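Side-chain contacts in putative esterase (PDB 2RAU), which probably acts as a lipase or esterase of the alpha/beta-hydrolase family and binds calcium ions in the crystal: residues Tyr81-Val86 against Lys262-Pro267; Trp121-Trp126 against Glu151-Ile156; Phe136-Ser141 against Lys167-Gly172. One frame throughout, in Å; residues are numbered along the deposited sequence.

Contact 1: residues Tyr81-Val86 against Lys262-Pro267; sequences YRKSIV and KEDMFP
The flat carboxylate of Asp-264 receives Lys-83 at one oxygen: NZ of Lys-83 lies 2.7 Å from OD1 of Asp-264 and meets that oxygen at its syn lone pair, on the side of OD2. OD2 of Asp-264 is 3.6 Å from NZ of Lys-83, so the salt bridge is one-pronged. Away from the bridge, and within their own segments, the ring of Phe-266 has CB of Lys-262 over the centre of one face, 3.8 Å above it, and that of Tyr-81 carries CG of Arg-82 on one face, offset toward the rim. With CG anti to the carbonyl carbon (chi1 -59°) and the chain fully extended beyond it, Lys-83 spans a CA to CA distance of 8.8 Å to Asp-264, and the two side chains cross at about a right angle. Cut back to an alanine, this position would probably leave the carboxylate of Asp-264 without its ammonium mate and the two segments without their one direct link. The bridge lies on the surface and joins a 3-10 turn, which leads into helix 85-91, to helix 262-270. The turn is held to helix 338-353 by the bond from Asn-343 ND2 to Arg-82 O, while Phe-266 packs helix 262-270 against helices 218-224 and 238-248.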
loop_
_atom_site.group_PDB
_atom_site.type_symbol
_atom_site.label_atom_id
_atom_site.label_comp_id
_atom_site.label_asym_id
_atom_site.label_seq_id
_atom_site.Cartn_x
_atom_site.Cartn_y
_atom_site.Cartn_z
ATOM N N TYR A 81 -10.329 -4.028 -12.888
ATOM C CA TYR A 81 -8.975 -4.605 -13.092
ATOM C C TYR A 81 -8.036 -3.651 -13.863
ATOM O O TYR A 81 -6.836 -3.673 -13.684
ATOM C CB TYR A 81 -9.012 -5.991 -13.803
ATOM C CG TYR A 81 -9.069 -5.903 -15.308
ATOM C CD1 TYR A 81 -7.906 -5.840 -16.070
ATOM C CD2 TYR A 81 -10.281 -5.790 -15.956
ATOM C CE1 TYR A 81 -7.961 -5.719 -17.439
ATOM C CE2 TYR A 81 -10.350 -5.640 -17.316
ATOM C CZ TYR A 81 -9.192 -5.621 -18.057
ATOM O OH TYR A 81 -9.296 -5.479 -19.413
ATOM N N ARG A 82 -8.586 -2.793 -14.702
ATOM C CA ARG A 82 -7.771 -1.844 -15.428
ATOM C C ARG A 82 -7.128 -0.821 -14.494
ATOM O O ARG A 82 -6.041 -0.319 -14.784
ATOM C CB ARG A 82 -8.606 -1.138 -16.483
ATOM C CG ARG A 82 -9.003 -2.089 -17.627
ATOM C CD ARG A 82 -10.013 -1.480 -18.583
ATOM N NE ARG A 82 -11.209 -1.148 -17.837
ATOM C CZ ARG A 82 -12.234 -0.442 -18.321
ATOM N NH1 ARG A 82 -12.221 -0.015 -19.578
ATOM N NH2 ARG A 82 -13.290 -0.159 -17.554
ATOM N N LYS A 83 -7.776 -0.579 -13.363
ATOM C CA LYS A 83 -7.373 0.456 -12.416
ATOM C C LYS A 83 -6.682 -0.108 -11.179
ATOM O O LYS A 83 -6.433 0.638 -10.227
ATOM C CB LYS A 83 -8.609 1.246 -11.926
ATOM C CG LYS A 83 -9.415 1.937 -12.972
ATOM C CD LYS A 83 -10.584 2.673 -12.304
ATOM C CE LYS A 83 -11.540 3.265 -13.246
ATOM N NZ LYS A 83 -12.641 3.901 -12.476
ATOM N N SER A 84 -6.350 -1.409 -11.190
ATOM C CA SER A 84 -5.795 -2.077 -10.021
ATOM C C SER A 84 -4.606 -2.932 -10.426
ATOM O O SER A 84 -4.761 -3.872 -11.173
ATOM C CB SER A 84 -6.879 -2.916 -9.353
ATOM O OG SER A 84 -6.302 -3.795 -8.428
ATOM N N ILE A 85 -3.413 -2.571 -9.949
ATOM C CA ILE A 85 -2.192 -3.314 -10.317
ATOM C C ILE A 85 -2.343 -4.805 -9.989
ATOM O O ILE A 85 -1.907 -5.653 -10.771
ATOM C CB ILE A 85 -0.897 -2.667 -9.716
ATOM C CG1 ILE A 85 0.380 -3.245 -10.340
ATOM C CG2 ILE A 85 -0.814 -2.750 -8.202
ATOM C CD1 ILE A 85 0.414 -3.281 -11.804
ATOM N N VAL A 86 -2.944 -5.132 -8.841
ATOM C CA VAL A 86 -3.097 -6.519 -8.414
ATOM C C VAL A 86 -3.950 -7.297 -9.400
ATOM O O VAL A 86 -3.533 -8.337 -9.920
ATOM C CB VAL A 86 -3.652 -6.629 -6.948
ATOM C CG1 VAL A 86 -4.115 -8.076 -6.633
ATOM C CG2 VAL A 86 -2.634 -6.142 -5.931
ATOM N N LYS A 262 -13.548 11.417 -8.218
ATOM C CA LYS A 262 -14.069 11.051 -6.879
ATOM C C LYS A 262 -14.453 9.593 -6.765
ATOM O O LYS A 262 -14.325 8.991 -5.693
ATOM C CB LYS A 262 -15.252 11.939 -6.461
ATOM C CG LYS A 262 -16.534 11.757 -7.230
ATOM C CD LYS A 262 -17.575 12.781 -6.788
ATOM C CE LYS A 262 -18.952 12.516 -7.387
ATOM N NZ LYS A 262 -18.903 12.772 -8.815
ATOM N N GLU A 263 -14.947 9.020 -7.859
ATOM C CA GLU A 263 -15.362 7.620 -7.899
ATOM C C GLU A 263 -14.211 6.651 -7.630
ATOM O O GLU A 263 -14.430 5.519 -7.161
ATOM C CB GLU A 263 -16.002 7.283 -9.253
ATOM C CG GLU A 263 -17.344 7.952 -9.522
ATOM C CD GLU A 263 -17.263 9.395 -9.909
ATOM O OE1 GLU A 263 -16.231 9.911 -10.378
ATOM O OE2 GLU A 263 -18.293 10.011 -9.762
ATOM N N ASP A 264 -13.002 7.105 -7.943
ATOM C CA ASP A 264 -11.755 6.358 -7.669
ATOM C C ASP A 264 -11.167 6.737 -6.301
ATOM O O ASP A 264 -10.779 5.857 -5.518
ATOM C CB ASP A 264 -10.716 6.597 -8.772
ATOM C CG ASP A 264 -11.198 6.120 -10.138
ATOM O OD1 ASP A 264 -11.946 5.112 -10.184
ATOM O OD2 ASP A 264 -10.855 6.743 -11.169
HETATM N N MSE A 265 -11.152 8.021 -5.989
HETATM C CA MSE A 265 -10.424 8.530 -4.804
HETATM C C MSE A 265 -11.158 8.278 -3.508
HETATM O O MSE A 265 -10.549 7.919 -2.499
HETATM C CB MSE A 265 -10.114 10.009 -4.891
HETATM C CG MSE A 265 -9.211 10.442 -6.052
HETATM SE SE MSE A 265 -7.425 9.719 -5.711
HETATM C CE MSE A 265 -6.955 9.496 -7.599
ATOM N N PHE A 266 -12.451 8.547 -3.522
ATOM C CA PHE A 266 -13.229 8.468 -2.263
ATOM C C PHE A 266 -13.242 7.028 -1.693
ATOM O O PHE A 266 -13.126 6.871 -0.462
ATOM C CB PHE A 266 -14.635 9.084 -2.419
ATOM C CG PHE A 266 -14.648 10.644 -2.523
ATOM C CD1 PHE A 266 -13.474 11.401 -2.704
ATOM C CD2 PHE A 266 -15.857 11.320 -2.572
ATOM C CE1 PHE A 266 -13.525 12.766 -2.858
ATOM C CE2 PHE A 266 -15.895 12.685 -2.719
ATOM C CZ PHE A 266 -14.738 13.404 -2.829
ATOM N N PRO A 267 -13.451 5.994 -2.560
ATOM C CA PRO A 267 -13.349 4.617 -2.040
ATOM C C PRO A 267 -12.031 4.215 -1.431
ATOM O O PRO A 267 -12.056 3.456 -0.469
ATOM C CB PRO A 267 -13.784 3.745 -3.212
ATOM C CG PRO A 267 -14.642 4.621 -4.027
ATOM C CD PRO A 267 -13.947 5.976 -3.949
#

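Contact 2: residues Trp121-Trp126 against Glu151-Ile156; sequences WGWSTW and ESFGGI
Phe-153 points its ring between the indoles of Trp-123 and Trp-126 and meets each in a different way. Against Trp-123 the planes are inclined by only 21°, yet the centroid of the indole's six-membered ring lies 5.3 Å from that of the phenyl, so the rings are slid apart and barely overlap. Contact is made by their outer carbons: CH2 of Trp-123 is 3.4 Å from CE1 of Phe-153, the two side chains arriving from opposite directions. Trp-126 stands almost perpendicular, its five-membered ring at 82° to the phenyl. Here CD1 of Trp-126 approaches the edge of Phe-153 near its plane, 3.6 Å from CZ. Phe-153 reaches both indoles because its CG is anti to the backbone N (chi1 163°), which sends the ring across to helix 123-141.

The sequence around Phe-153 fits the GxSxG nucleophile elbow of alpha/beta-hydrolases, a tight turn between strand 146-151 and helix 153-169. Positive phi at Ser-152 is consistent with its strained geometry, and a CB on Gly-154 would lie only 3.0 Å from Glu-151 N. Ser-152 OG is hydrogen-bonded to His-329 NE2, as expected if Ser-152 is the nucleophile of a Ser-His-Asp triad. Phe-153 would then be the residue immediately after the nucleophile.

Three residues further along helix 153-169, Ile-156 adds an aliphatic branch to the aromatic cluster. Its CG2, anti to the backbone N, comes within 4.0 Å of CZ2 of Trp-123, the side chains crossing at about a right angle. Beyond the two segments, Leu-280 of helix 278-282 touches all three aromatic residues, and Trp-276 meets Phe-153 edge-to-face.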
loop_
_atom_site.group_PDB
_atom_site.type_symbol
_atom_site.label_atom_id
_atom_site.label_comp_id
_atom_site.label_asym_id
_atom_site.label_seq_id
_atom_site.Cartn_x
_atom_site.Cartn_y
_atom_site.Cartn_z
ATOM N N TRP A 121 5.795 -1.939 17.112
ATOM C CA TRP A 121 5.502 -2.184 15.691
ATOM C C TRP A 121 6.427 -1.345 14.820
ATOM O O TRP A 121 5.996 -0.386 14.186
ATOM C CB TRP A 121 4.041 -1.859 15.419
ATOM C CG TRP A 121 3.081 -2.912 15.902
ATOM C CD1 TRP A 121 3.344 -3.956 16.743
ATOM C CD2 TRP A 121 1.686 -2.963 15.616
ATOM N NE1 TRP A 121 2.194 -4.679 16.956
ATOM C CE2 TRP A 121 1.163 -4.081 16.279
ATOM C CE3 TRP A 121 0.837 -2.188 14.830
ATOM C CZ2 TRP A 121 -0.164 -4.453 16.173
ATOM C CZ3 TRP A 121 -0.501 -2.542 14.740
ATOM C CH2 TRP A 121 -0.982 -3.663 15.402
ATOM N N GLY A 122 7.697 -1.736 14.826
ATOM C CA GLY A 122 8.769 -1.104 14.083
ATOM C C GLY A 122 9.218 -1.953 12.919
ATOM O O GLY A 122 8.537 -2.877 12.510
ATOM N N TRP A 123 10.404 -1.655 12.416
ATOM C CA TRP A 123 10.947 -2.304 11.237
ATOM C C TRP A 123 11.238 -3.784 11.414
ATOM O O TRP A 123 11.001 -4.582 10.515
ATOM C CB TRP A 123 12.211 -1.549 10.753
ATOM C CG TRP A 123 11.837 -0.387 9.975
ATOM C CD1 TRP A 123 11.966 0.941 10.320
ATOM C CD2 TRP A 123 11.141 -0.410 8.736
ATOM N NE1 TRP A 123 11.444 1.730 9.335
ATOM C CE2 TRP A 123 10.918 0.918 8.354
ATOM C CE3 TRP A 123 10.725 -1.435 7.885
ATOM C CZ2 TRP A 123 10.299 1.251 7.147
ATOM C CZ3 TRP A 123 10.071 -1.104 6.716
ATOM C CH2 TRP A 123 9.892 0.218 6.338
ATOM N N SER A 124 11.786 -4.194 12.545
ATOM C CA SER A 124 12.030 -5.636 12.708
ATOM C C SER A 124 10.701 -6.416 12.718
ATOM O O SER A 124 10.605 -7.509 12.147
ATOM C CB SER A 124 12.940 -5.947 13.915
ATOM O OG SER A 124 12.323 -5.576 15.103
ATOM N N THR A 125 9.659 -5.844 13.300
ATOM C CA THR A 125 8.346 -6.478 13.265
ATOM C C THR A 125 7.806 -6.587 11.842
ATOM O O THR A 125 7.413 -7.660 11.408
ATOM C CB THR A 125 7.344 -5.743 14.202
ATOM O OG1 THR A 125 7.826 -5.841 15.546
ATOM C CG2 THR A 125 5.918 -6.326 14.093
ATOM N N TRP A 126 7.772 -5.472 11.130
ATOM C CA TRP A 126 7.252 -5.419 9.765
ATOM C C TRP A 126 8.059 -6.329 8.843
ATOM O O TRP A 126 7.474 -7.049 8.060
ATOM C CB TRP A 126 7.250 -3.953 9.240
ATOM C CG TRP A 126 5.881 -3.339 9.113
ATOM C CD1 TRP A 126 5.326 -2.784 7.975
ATOM C CD2 TRP A 126 4.864 -3.250 10.128
ATOM N NE1 TRP A 126 4.046 -2.348 8.244
ATOM C CE2 TRP A 126 3.746 -2.597 9.549
ATOM C CE3 TRP A 126 4.798 -3.631 11.475
ATOM C CZ2 TRP A 126 2.584 -2.361 10.248
ATOM C CZ3 TRP A 126 3.631 -3.395 12.166
ATOM C CH2 TRP A 126 2.563 -2.757 11.569
ATOM N N GLU A 151 3.999 0.097 -2.711
ATOM C CA GLU A 151 3.311 1.380 -2.916
ATOM C C GLU A 151 3.594 2.320 -1.770
ATOM O O GLU A 151 3.278 2.018 -0.636
ATOM C CB GLU A 151 1.789 1.151 -3.010
ATOM C CG GLU A 151 1.383 0.181 -4.095
ATOM C CD GLU A 151 -0.117 0.045 -4.297
ATOM O OE1 GLU A 151 -0.910 0.601 -3.475
ATOM O OE2 GLU A 151 -0.510 -0.617 -5.284
ATOM N N SER A 152 4.176 3.482 -2.075
ATOM C CA SER A 152 4.403 4.532 -1.084
ATOM C C SER A 152 5.334 3.982 0.059
ATOM O O SER A 152 6.424 3.518 -0.248
ATOM C CB SER A 152 3.027 5.043 -0.611
ATOM O OG SER A 152 3.152 6.287 0.007
ATOM N N PHE A 153 4.907 4.022 1.334
ATOM C CA PHE A 153 5.624 3.351 2.439
ATOM C C PHE A 153 6.054 1.920 2.058
ATOM O O PHE A 153 7.128 1.456 2.409
ATOM C CB PHE A 153 4.749 3.241 3.697
ATOM C CG PHE A 153 5.267 2.237 4.674
ATOM C CD1 PHE A 153 6.264 2.567 5.566
ATOM C CD2 PHE A 153 4.825 0.910 4.639
ATOM C CE1 PHE A 153 6.758 1.612 6.457
ATOM C CE2 PHE A 153 5.336 -0.055 5.543
ATOM C CZ PHE A 153 6.329 0.303 6.410
ATOM N N GLY A 154 5.197 1.198 1.365
ATOM C CA GLY A 154 5.530 -0.157 0.928
ATOM C C GLY A 154 6.743 -0.238 0.044
ATOM O O GLY A 154 7.388 -1.282 -0.020
ATOM N N GLY A 155 7.060 0.836 -0.667
ATOM C CA GLY A 155 8.299 0.900 -1.454
ATOM C C GLY A 155 9.559 0.975 -0.594
ATOM O O GLY A 155 10.562 0.333 -0.891
ATOM N N ILE A 156 9.484 1.742 0.497
ATOM C CA ILE A 156 10.544 1.788 1.506
ATOM C C ILE A 156 10.684 0.401 2.144
ATOM O O ILE A 156 11.786 -0.091 2.322
ATOM C CB ILE A 156 10.262 2.862 2.631
ATOM C CG1 ILE A 156 10.154 4.281 2.035
ATOM C CG2 ILE A 156 11.391 2.885 3.619
ATOM C CD1 ILE A 156 9.472 5.374 2.933
#

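Contact 3: residues Phe136-Ser141 against Lys167-Gly172; sequences FIKRDS and KNDIKG
Near their C-terminal ends, helices 123-141 and 153-169 of the alpha/beta-hydrolase domain are tied together by Lys-138, whose ammonium is shared between the side chain of Asp-169 and the backbone of Asn-168. NZ of Lys-138 lies 2.7 Å from OD1 of Asp-169 in a salt bridge, approaching on the anti side and 23° out of the carboxylate plane. The same NZ is 2.7 Å from Asn-168 O, above the carbonyl plane with a C=O...N angle of 131°. Two such short bonds, with a weak third one to Glu-144 O, hold the end of a lysine chain that runs extended beyond CG.

Helix 153-169 is the connection of a beta-alpha-beta crossover between the adjacent parallel strands 146-151 and 170-176, and Asn-168 and Asp-169 stand where it gives way to the second strand. Asp-169 is buried, and its other oxygen, OD2, is satisfied by Tyr-161 OH and by a salt bridge to Lys-131, so the carboxylate is probably kept ionised by the two lysines.

On the other helix Ser-141 folds back on the preceding turn: its OG lies 2.6 Å from Ile-137 O, which also accepts from Ser-141 N at 2.8 Å, the two donors coming from opposite faces of the carbonyl plane. The chain then enters the calcium site, where Gly-142 and Glu-144 bind the ion about 8 Å from the side chain of Lys-138.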
loop_
_atom_site.group_PDB
_atom_site.type_symbol
_atom_site.label_atom_id
_atom_site.label_comp_id
_atom_site.label_asym_id
_atom_site.label_seq_id
_atom_site.Cartn_x
_atom_site.Cartn_y
_atom_site.Cartn_z
ATOM N N PHE A 136 6.079 -18.351 2.651
ATOM C CA PHE A 136 4.853 -19.021 2.235
ATOM C C PHE A 136 4.685 -18.988 0.705
ATOM O O PHE A 136 4.294 -19.999 0.046
ATOM C CB PHE A 136 3.647 -18.323 2.870
ATOM C CG PHE A 136 2.326 -18.954 2.523
ATOM C CD1 PHE A 136 1.630 -18.573 1.386
ATOM C CD2 PHE A 136 1.827 -19.979 3.283
ATOM C CE1 PHE A 136 0.426 -19.188 1.038
ATOM C CE2 PHE A 136 0.626 -20.588 2.933
ATOM C CZ PHE A 136 -0.066 -20.177 1.822
ATOM N N ILE A 137 4.923 -17.805 0.140
ATOM C CA ILE A 137 4.822 -17.609 -1.309
ATOM C C ILE A 137 5.742 -18.521 -2.089
ATOM O O ILE A 137 5.372 -19.018 -3.151
ATOM C CB ILE A 137 5.106 -16.130 -1.676
ATOM C CG1 ILE A 137 3.961 -15.247 -1.189
ATOM C CG2 ILE A 137 5.262 -15.932 -3.179
ATOM C CD1 ILE A 137 4.164 -13.741 -1.481
ATOM N N LYS A 138 6.968 -18.683 -1.611
ATOM C CA LYS A 138 7.927 -19.530 -2.300
ATOM C C LYS A 138 7.392 -20.949 -2.448
ATOM O O LYS A 138 7.509 -21.565 -3.520
ATOM C CB LYS A 138 9.269 -19.541 -1.576
ATOM C CG LYS A 138 10.036 -18.252 -1.604
ATOM C CD LYS A 138 11.431 -18.537 -1.041
ATOM C CE LYS A 138 12.259 -17.319 -1.019
ATOM N NZ LYS A 138 13.695 -17.670 -0.940
ATOM N N ARG A 139 6.810 -21.473 -1.373
ATOM C CA ARG A 139 6.240 -22.787 -1.392
ATOM C C ARG A 139 4.939 -22.846 -2.198
ATOM O O ARG A 139 4.724 -23.795 -2.973
ATOM C CB ARG A 139 6.003 -23.291 0.037
ATOM C CG ARG A 139 5.580 -24.746 0.052
ATOM C CD ARG A 139 5.412 -25.286 1.442
ATOM N NE ARG A 139 5.256 -26.736 1.386
ATOM C CZ ARG A 139 4.463 -27.448 2.178
ATOM N NH1 ARG A 139 3.672 -26.853 3.068
ATOM N NH2 ARG A 139 4.412 -28.753 2.048
ATOM N N ASP A 140 4.058 -21.882 -1.997
ATOM C CA ASP A 140 2.819 -21.845 -2.749
ATOM C C ASP A 140 2.979 -21.699 -4.290
ATOM O O ASP A 140 2.296 -22.368 -5.045
ATOM C CB ASP A 140 1.961 -20.706 -2.246
ATOM C CG ASP A 140 0.560 -20.715 -2.856
ATOM O OD1 ASP A 140 -0.186 -21.647 -2.517
ATOM O OD2 ASP A 140 0.230 -19.817 -3.655
ATOM N N SER A 141 3.870 -20.809 -4.720
ATOM C CA SER A 141 4.095 -20.500 -6.129
ATOM C C SER A 141 5.159 -21.350 -6.781
ATOM O O SER A 141 5.266 -21.431 -8.010
ATOM C CB SER A 141 4.575 -19.079 -6.218
ATOM O OG SER A 141 5.853 -18.947 -5.687
ATOM N N LYS A 167 19.429 -11.538 -1.911
ATOM C CA LYS A 167 20.192 -12.598 -2.516
ATOM C C LYS A 167 19.403 -13.877 -2.568
ATOM O O LYS A 167 19.404 -14.516 -3.591
ATOM C CB LYS A 167 21.528 -12.810 -1.804
ATOM C CG LYS A 167 22.418 -11.576 -1.924
ATOM C CD LYS A 167 23.732 -11.703 -1.143
ATOM C CE LYS A 167 24.624 -10.466 -1.321
ATOM N NZ LYS A 167 25.888 -10.623 -0.523
ATOM N N ASN A 168 18.662 -14.214 -1.520
ATOM C CA ASN A 168 17.876 -15.441 -1.566
ATOM C C ASN A 168 16.392 -15.353 -1.865
ATOM O O ASN A 168 15.782 -16.383 -2.175
ATOM C CB ASN A 168 18.040 -16.226 -0.282
ATOM C CG ASN A 168 19.386 -16.946 -0.216
ATOM O OD1 ASN A 168 19.749 -17.879 -1.049
ATOM N ND2 ASN A 168 20.164 -16.495 0.740
ATOM N N ASP A 169 15.825 -14.153 -1.774
ATOM C CA ASP A 169 14.378 -13.949 -1.898
ATOM C C ASP A 169 13.856 -13.126 -3.092
ATOM O O ASP A 169 12.733 -13.359 -3.509
ATOM C CB ASP A 169 13.855 -13.259 -0.634
ATOM C CG ASP A 169 13.875 -14.150 0.595
ATOM O OD1 ASP A 169 14.138 -15.382 0.477
ATOM O OD2 ASP A 169 13.598 -13.593 1.698
ATOM N N ILE A 170 14.638 -12.173 -3.619
ATOM C CA ILE A 170 14.099 -11.134 -4.535
ATOM C C ILE A 170 14.826 -11.063 -5.855
ATOM O O ILE A 170 16.037 -10.920 -5.868
ATOM C CB ILE A 170 14.200 -9.712 -3.880
ATOM C CG1 ILE A 170 13.623 -9.708 -2.448
ATOM C CG2 ILE A 170 13.527 -8.582 -4.769
ATOM C CD1 ILE A 170 12.141 -10.204 -2.290
ATOM N N LYS A 171 14.087 -11.154 -6.957
ATOM C CA LYS A 171 14.705 -11.126 -8.258
ATOM C C LYS A 171 14.356 -9.872 -9.066
ATOM O O LYS A 171 14.894 -9.656 -10.149
ATOM C CB LYS A 171 14.335 -12.389 -9.037
ATOM C CG LYS A 171 12.883 -12.518 -9.354
ATOM C CD LYS A 171 12.509 -13.820 -10.019
ATOM C CE LYS A 171 11.008 -13.969 -10.028
ATOM N NZ LYS A 171 10.542 -15.296 -10.469
ATOM N N GLY A 172 13.473 -9.027 -8.530
ATOM C CA GLY A 172 13.083 -7.806 -9.201
ATOM C C GLY A 172 12.323 -6.915 -8.249
ATOM O O GLY A 172 11.567 -7.404 -7.397
#

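How the contacts relate
Contacts 2 and 3 use the same pair of helices, 123-141 and 153-169: contact 2 joins their N-terminal ends and contact 3 their C-terminal ends, with centres 18 Å apart. Both are nested along the chain inside the loop that contact 1 closes. Contact 1 is centred 23 Å from contact 2, but the two segment sets touch where Ile-85 CG2 packs 3.6 Å from Glu-151 OE2. Contacts 1 and 3 stay apart, with nearest atoms about 11 Å from each other. The probable triad serine belongs to contact 2, whereas the calcium site of Gly-142 and Glu-144 borders contact 3, so these two features lie toward different ends of the helix pair.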